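Local coordinates for uncharacterized protein (Arthrobacter sp., PDB 3KOP), which is of unknown function but adopts a cyclophilin-like fold and belongs to the DUF3830 family, at residues A67-Y72 and A165-W170; P80-A85 and V123-D128. One frame throughout, in Å; residues are numbered along the deposited sequence. Where two conformers were deposited one is given.

Interaction 1 of 2, residues A67-Y72 and A165-W170; sequences ARNEIY and ACQDIW
Ile71 lays its CG1–CD1 branch against the thiol of Cys166, with CD1 3.5 Å from Cys166 SG, and so seats helix 159-172 on the sheet of this cyclophilin-like fold. With CG1 held between its own backbone N and carbonyl carbon (chi1 58°), Ile71 presents both branches to the helix: CG1 and CD1 meet the sulfur, while CG2 comes within 3.8 Å of Cys166 SG and 4.3 Å of Ile169 CD1. Cys166 and Ile169 stand three residues, nearly one turn, apart and so share one helix face; a small, weakly polar thiol suits the closer approach, a branched aliphatic chain the wider one. Val61 of the neighbouring strand 57-63 and Leu28 of strand 23-28 add to the apolar patch. Trimming Ile71 to an alanine is likely to open a gap beneath the helix and leave Cys166 SG without its closest apolar neighbour across the contact. Polar groups take over beside this patch, toward the second subunit: Asn69 ND2 is hydrogen-bonded to Ser111 O of that subunit, and Gln167 OE1 to its Lys65. In one of two Gln167 conformers, a water weakly bridges them, 2.8 Å from Asn69 OD1 and 2.9 Å from Gln167 NE2.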
loop_
_atom_site.group_PDB
_atom_site.type_symbol
_atom_site.label_atom_id
_atom_site.label_comp_id
_atom_site.label_asym_id
_atom_site.label_seq_id
_atom_site.Cartn_x
_atom_site.Cartn_y
_atom_site.Cartn_z
ATOM N N ALA F 67 0.914 10.074 10.102
ATOM C CA ALA F 67 1.137 10.821 8.860
ATOM C C ALA F 67 2.515 11.519 8.802
ATOM O O ALA F 67 2.857 12.215 7.838
ATOM C CB ALA F 67 -0.010 11.841 8.637
ATOM N N ARG F 68 3.286 11.307 9.850
ATOM C CA ARG F 68 4.672 11.685 9.946
ATOM C C ARG F 68 4.930 13.154 10.202
ATOM O O ARG F 68 4.791 13.567 11.349
ATOM C CB ARG F 68 5.537 11.111 8.826
ATOM C CG ARG F 68 6.984 11.000 9.324
ATOM C CD ARG F 68 7.765 10.390 8.287
ATOM N NE ARG F 68 9.098 10.045 8.714
ATOM C CZ ARG F 68 10.012 9.569 7.892
ATOM N NH1 ARG F 68 9.695 9.386 6.626
ATOM N NH2 ARG F 68 11.232 9.247 8.337
ATOM N N ASN F 69 5.321 13.941 9.191
ATOM C CA ASN F 69 5.696 15.338 9.419
ATOM C C ASN F 69 4.496 16.256 9.371
ATOM O O ASN F 69 4.338 17.110 8.477
ATOM C CB ASN F 69 6.803 15.742 8.471
ATOM C CG ASN F 69 8.049 14.914 8.681
ATOM O OD1 ASN F 69 8.616 14.950 9.770
ATOM N ND2 ASN F 69 8.440 14.129 7.686
ATOM N N GLU F 70 3.654 16.058 10.370
ATOM C CA GLU F 70 2.344 16.687 10.452
ATOM C C GLU F 70 2.044 17.277 11.848
ATOM O O GLU F 70 2.289 16.625 12.881
ATOM C CB GLU F 70 1.292 15.634 10.187
ATOM C CG GLU F 70 -0.108 16.199 10.180
ATOM C CD GLU F 70 -1.205 15.170 10.382
ATOM O OE1 GLU F 70 -0.922 14.085 10.962
ATOM O OE2 GLU F 70 -2.363 15.501 9.983
ATOM N N ILE F 71 1.450 18.473 11.868
ATOM C CA ILE F 71 0.722 18.940 13.055
ATOM C C ILE F 71 -0.696 19.272 12.601
ATOM O O ILE F 71 -0.935 19.495 11.427
ATOM C CB ILE F 71 1.376 20.156 13.787
ATOM C CG1 ILE F 71 1.546 21.367 12.854
ATOM C CG2 ILE F 71 2.679 19.735 14.439
ATOM C CD1 ILE F 71 1.667 22.762 13.578
ATOM N N TYR F 72 -1.643 19.278 13.538
ATOM C CA TYR F 72 -3.024 19.541 13.165
ATOM C C TYR F 72 -3.848 19.974 14.382
ATOM O O TYR F 72 -3.388 19.859 15.523
ATOM C CB TYR F 72 -3.640 18.312 12.517
ATOM C CG TYR F 72 -3.752 17.136 13.434
ATOM C CD1 TYR F 72 -2.665 16.282 13.646
ATOM C CD2 TYR F 72 -4.948 16.888 14.147
ATOM C CE1 TYR F 72 -2.765 15.202 14.496
ATOM C CE2 TYR F 72 -5.052 15.792 15.011
ATOM C CZ TYR F 72 -3.953 14.965 15.180
ATOM O OH TYR F 72 -4.006 13.889 16.016
ATOM N N ALA F 165 9.477 24.801 14.657
ATOM C CA ALA F 165 8.494 24.814 15.768
ATOM C C ALA F 165 7.809 23.448 15.950
ATOM O O ALA F 165 7.536 23.001 17.067
ATOM C CB ALA F 165 7.448 25.919 15.553
ATOM N N CYS F 166 7.502 22.806 14.835
ATOM C CA CYS F 166 6.819 21.502 14.842
ATOM C C CYS F 166 7.720 20.381 15.393
ATOM O O CYS F 166 7.261 19.530 16.157
ATOM C CB CYS F 166 6.352 21.157 13.426
ATOM S SG CYS F 166 5.045 22.187 12.751
ATOM N N GLN F 167 9.007 20.428 15.060
ATOM C CA GLN F 167 9.969 19.501 15.642
ATOM C C GLN F 167 10.001 19.700 17.170
ATOM O O GLN F 167 10.071 18.731 17.917
ATOM C CB GLN F 167 11.368 19.653 15.020
ATOM C CG GLN F 167 11.474 19.383 13.496
ATOM C CD GLN F 167 11.404 17.914 13.082
ATOM O OE1 GLN F 167 11.211 17.020 13.891
ATOM N NE2 GLN F 167 11.551 17.678 11.780
ATOM N N ASP F 168 9.900 20.938 17.620
ATOM C CA ASP F 168 9.873 21.235 19.015
ATOM C C ASP F 168 8.540 20.760 19.655
ATOM O O ASP F 168 8.527 20.378 20.814
ATOM C CB ASP F 168 10.084 22.741 19.235
ATOM C CG ASP F 168 10.187 23.093 20.700
ATOM O OD1 ASP F 168 11.222 22.785 21.285
ATOM O OD2 ASP F 168 9.232 23.636 21.270
ATOM N N ILE F 169 7.427 20.775 18.917
ATOM C CA ILE F 169 6.211 20.127 19.415
ATOM C C ILE F 169 6.436 18.615 19.567
ATOM O O ILE F 169 6.026 18.006 20.560
ATOM C CB ILE F 169 4.986 20.433 18.537
ATOM C CG1 ILE F 169 4.638 21.906 18.662
ATOM C CG2 ILE F 169 3.787 19.536 18.906
ATOM C CD1 ILE F 169 3.613 22.397 17.620
ATOM N N TRP F 170 7.114 18.016 18.597
ATOM C CA TRP F 170 7.386 16.587 18.617
ATOM C C TRP F 170 8.231 16.225 19.866
ATOM O O TRP F 170 7.870 15.318 20.611
ATOM C CB TRP F 170 8.064 16.163 17.300
ATOM C CG TRP F 170 8.561 14.765 17.302
ATOM C CD1 TRP F 170 7.858 13.641 17.634
ATOM C CD2 TRP F 170 9.872 14.322 16.928
ATOM N NE1 TRP F 170 8.674 12.519 17.526
ATOM C CE2 TRP F 170 9.907 12.916 17.087
ATOM C CE3 TRP F 170 11.033 14.980 16.500
ATOM C CZ2 TRP F 170 11.057 12.157 16.827
ATOM C CZ3 TRP F 170 12.174 14.209 16.223
ATOM C CH2 TRP F 170 12.169 12.818 16.398
HETATM O O HOH W 1 10.977 16.361 9.298
#

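Interaction 2 of 2, residues P80-A85 and V123-D128; sequences PKEPGA and VQTIVD
Glu82 and Val127 run past each other in opposite directions, so that carboxylate oxygen OE1 of Glu82 comes beside the CG2 methyl of Val127, 3.9 Å away. The glutamate does not reach out straight: CG lies beside the backbone N and the chain folds again at chi2 (-57°), which carries the carboxylate along the flank of strand 125-132. Val127 has CG1 anti to its backbone N (chi1 174°), which places CG2 on the side where the glutamate passes. Two residues earlier, on the same face of the strand, Thr125 offers its CG2 methyl to the carboxylate carbon, with Glu82 CD 4.3 Å from Thr125 CG2. Ile126, between them, projects from the other face, as the alternation of a β-strand requires.

No hydrogen bond crosses between the two segments; the methyls meet the carboxylate by van der Waals contact alone. OE1, the oxygen near the valine, is hydrogen-bonded to the hydroxyls of Thr101 and Tyr99 on strand 96-103. A glutamate suits this place because it is long enough to reach those hydroxyls from a loop, and β-branched Thr125 and Val127 suit an extended strand.

The loop between strands 70-76 and 88-89 is thus tied, through the reach of the Glu82 side chain, to strand 125-132 of the cyclophilin-like β-sheet, which has strands 70-76 and 96-103 as its two antiparallel neighbours; Pro83 O reaches across to Arg46 of helix 45-54.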
loop_
_atom_site.group_PDB
_atom_site.type_symbol
_atom_site.label_atom_id
_atom_site.label_comp_id
_atom_site.label_asym_id
_atom_site.label_seq_id
_atom_site.Cartn_x
_atom_site.Cartn_y
_atom_site.Cartn_z
ATOM N N PRO F 80 -21.589 25.133 5.891
ATOM C CA PRO F 80 -22.977 24.671 5.792
ATOM C C PRO F 80 -23.054 23.286 5.162
ATOM O O PRO F 80 -23.880 22.492 5.538
ATOM C CB PRO F 80 -23.648 25.723 4.911
ATOM C CG PRO F 80 -22.786 26.946 5.035
ATOM C CD PRO F 80 -21.377 26.433 5.236
ATOM N N LYS F 81 -22.190 23.000 4.202
ATOM C CA LYS F 81 -21.977 21.622 3.784
ATOM C C LYS F 81 -20.512 21.335 3.505
ATOM O O LYS F 81 -19.766 22.187 3.014
ATOM C CB LYS F 81 -22.840 21.235 2.579
ATOM C CG LYS F 81 -22.572 21.962 1.287
ATOM C CD LYS F 81 -23.319 21.305 0.108
ATOM C CE LYS F 81 -22.945 19.822 -0.046
ATOM N NZ LYS F 81 -23.188 19.263 -1.426
ATOM N N GLU F 82 -20.114 20.120 3.828
ATOM C CA GLU F 82 -18.744 19.715 3.659
ATOM C C GLU F 82 -18.374 19.772 2.199
ATOM O O GLU F 82 -19.203 19.546 1.324
ATOM C CB GLU F 82 -18.519 18.322 4.245
ATOM C CG GLU F 82 -18.600 18.290 5.741
ATOM C CD GLU F 82 -17.632 19.219 6.406
ATOM O OE1 GLU F 82 -16.401 19.049 6.232
ATOM O OE2 GLU F 82 -18.101 20.137 7.129
ATOM N N PRO F 83 -17.112 20.091 1.915
ATOM C CA PRO F 83 -16.702 20.258 0.531
ATOM C C PRO F 83 -16.645 18.961 -0.264
ATOM O O PRO F 83 -16.680 19.002 -1.485
ATOM C CB PRO F 83 -15.296 20.892 0.647
ATOM C CG PRO F 83 -14.805 20.532 1.961
ATOM C CD PRO F 83 -16.030 20.393 2.863
ATOM N N GLY F 84 -16.539 17.824 0.420
ATOM C CA GLY F 84 -16.249 16.564 -0.244
ATOM C C GLY F 84 -14.828 16.498 -0.776
ATOM O O GLY F 84 -14.048 17.444 -0.620
ATOM N N ALA F 85 -14.507 15.388 -1.424
ATOM C CA ALA F 85 -13.135 15.165 -1.953
ATOM C C ALA F 85 -12.775 16.256 -2.969
ATOM O O ALA F 85 -13.499 16.498 -3.930
ATOM C CB ALA F 85 -12.983 13.763 -2.578
ATOM N N VAL F 123 -23.696 11.600 16.879
ATOM C CA VAL F 123 -22.654 11.446 15.859
ATOM C C VAL F 123 -22.357 12.778 15.154
ATOM O O VAL F 123 -23.110 13.218 14.263
ATOM C CB VAL F 123 -23.013 10.355 14.819
ATOM N N GLN F 124 -21.212 13.362 15.524
ATOM C CA GLN F 124 -20.833 14.731 15.189
ATOM C C GLN F 124 -19.796 14.774 14.059
ATOM O O GLN F 124 -18.994 13.851 13.928
ATOM C CB GLN F 124 -20.152 15.302 16.424
ATOM C CG GLN F 124 -20.455 16.672 16.779
ATOM C CD GLN F 124 -20.563 16.788 18.283
ATOM O OE1 GLN F 124 -19.570 16.595 19.001
ATOM N NE2 GLN F 124 -21.770 17.063 18.777
ATOM N N THR F 125 -19.789 15.855 13.284
ATOM C CA THR F 125 -18.804 16.007 12.197
ATOM C C THR F 125 -17.672 16.894 12.702
ATOM O O THR F 125 -17.918 17.947 13.285
ATOM C CB THR F 125 -19.430 16.569 10.934
ATOM O OG1 THR F 125 -20.441 15.658 10.492
ATOM C CG2 THR F 125 -18.384 16.741 9.825
ATOM N N ILE F 126 -16.444 16.394 12.563
ATOM C CA ILE F 126 -15.250 17.097 13.012
ATOM C C ILE F 126 -14.344 17.418 11.798
ATOM O O ILE F 126 -14.252 16.622 10.850
ATOM C CB ILE F 126 -14.466 16.224 14.015
ATOM C CG1 ILE F 126 -15.384 15.750 15.151
ATOM C CG2 ILE F 126 -13.206 16.947 14.515
ATOM C CD1 ILE F 126 -16.314 16.774 15.659
ATOM N N VAL F 127 -13.698 18.581 11.826
ATOM C CA VAL F 127 -12.732 18.941 10.789
ATOM C C VAL F 127 -11.321 18.899 11.386
ATOM O O VAL F 127 -11.081 19.399 12.502
ATOM C CB VAL F 127 -13.086 20.298 10.148
ATOM C CG1 VAL F 127 -11.989 20.766 9.143
ATOM C CG2 VAL F 127 -14.462 20.186 9.422
ATOM N N ASP F 128 -10.431 18.236 10.650
ATOM C CA ASP F 128 -8.986 18.168 10.919
ATOM C C ASP F 128 -8.333 19.126 9.944
ATOM O O ASP F 128 -8.446 18.944 8.740
ATOM C CB ASP F 128 -8.520 16.732 10.695
ATOM C CG ASP F 128 -7.056 16.508 10.930
ATOM O OD1 ASP F 128 -6.200 17.404 10.667
ATOM O OD2 ASP F 128 -6.735 15.353 11.337
#

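In the fold
From the N terminus, the chain first enters interaction 1 at 67-72, where strand 70-76 begins, and leaves this strand for the loop that holds 80-85. Interaction 2 closes there when strand 125-132 returns with 123-128, after a span, 109-122, that is not modelled. Only after strand 145-157 does helix 159-172 complete interaction 1, so the shorter closure of interaction 2 falls wholly within the longer one. Their centres lie about 23 Å apart, one contact fastening a helix to the sheet and the other a loop. Neighbouring strands 70-76 and 125-132 join them directly, with Tyr72 CB packed 3.3 Å from Asp128 OD1.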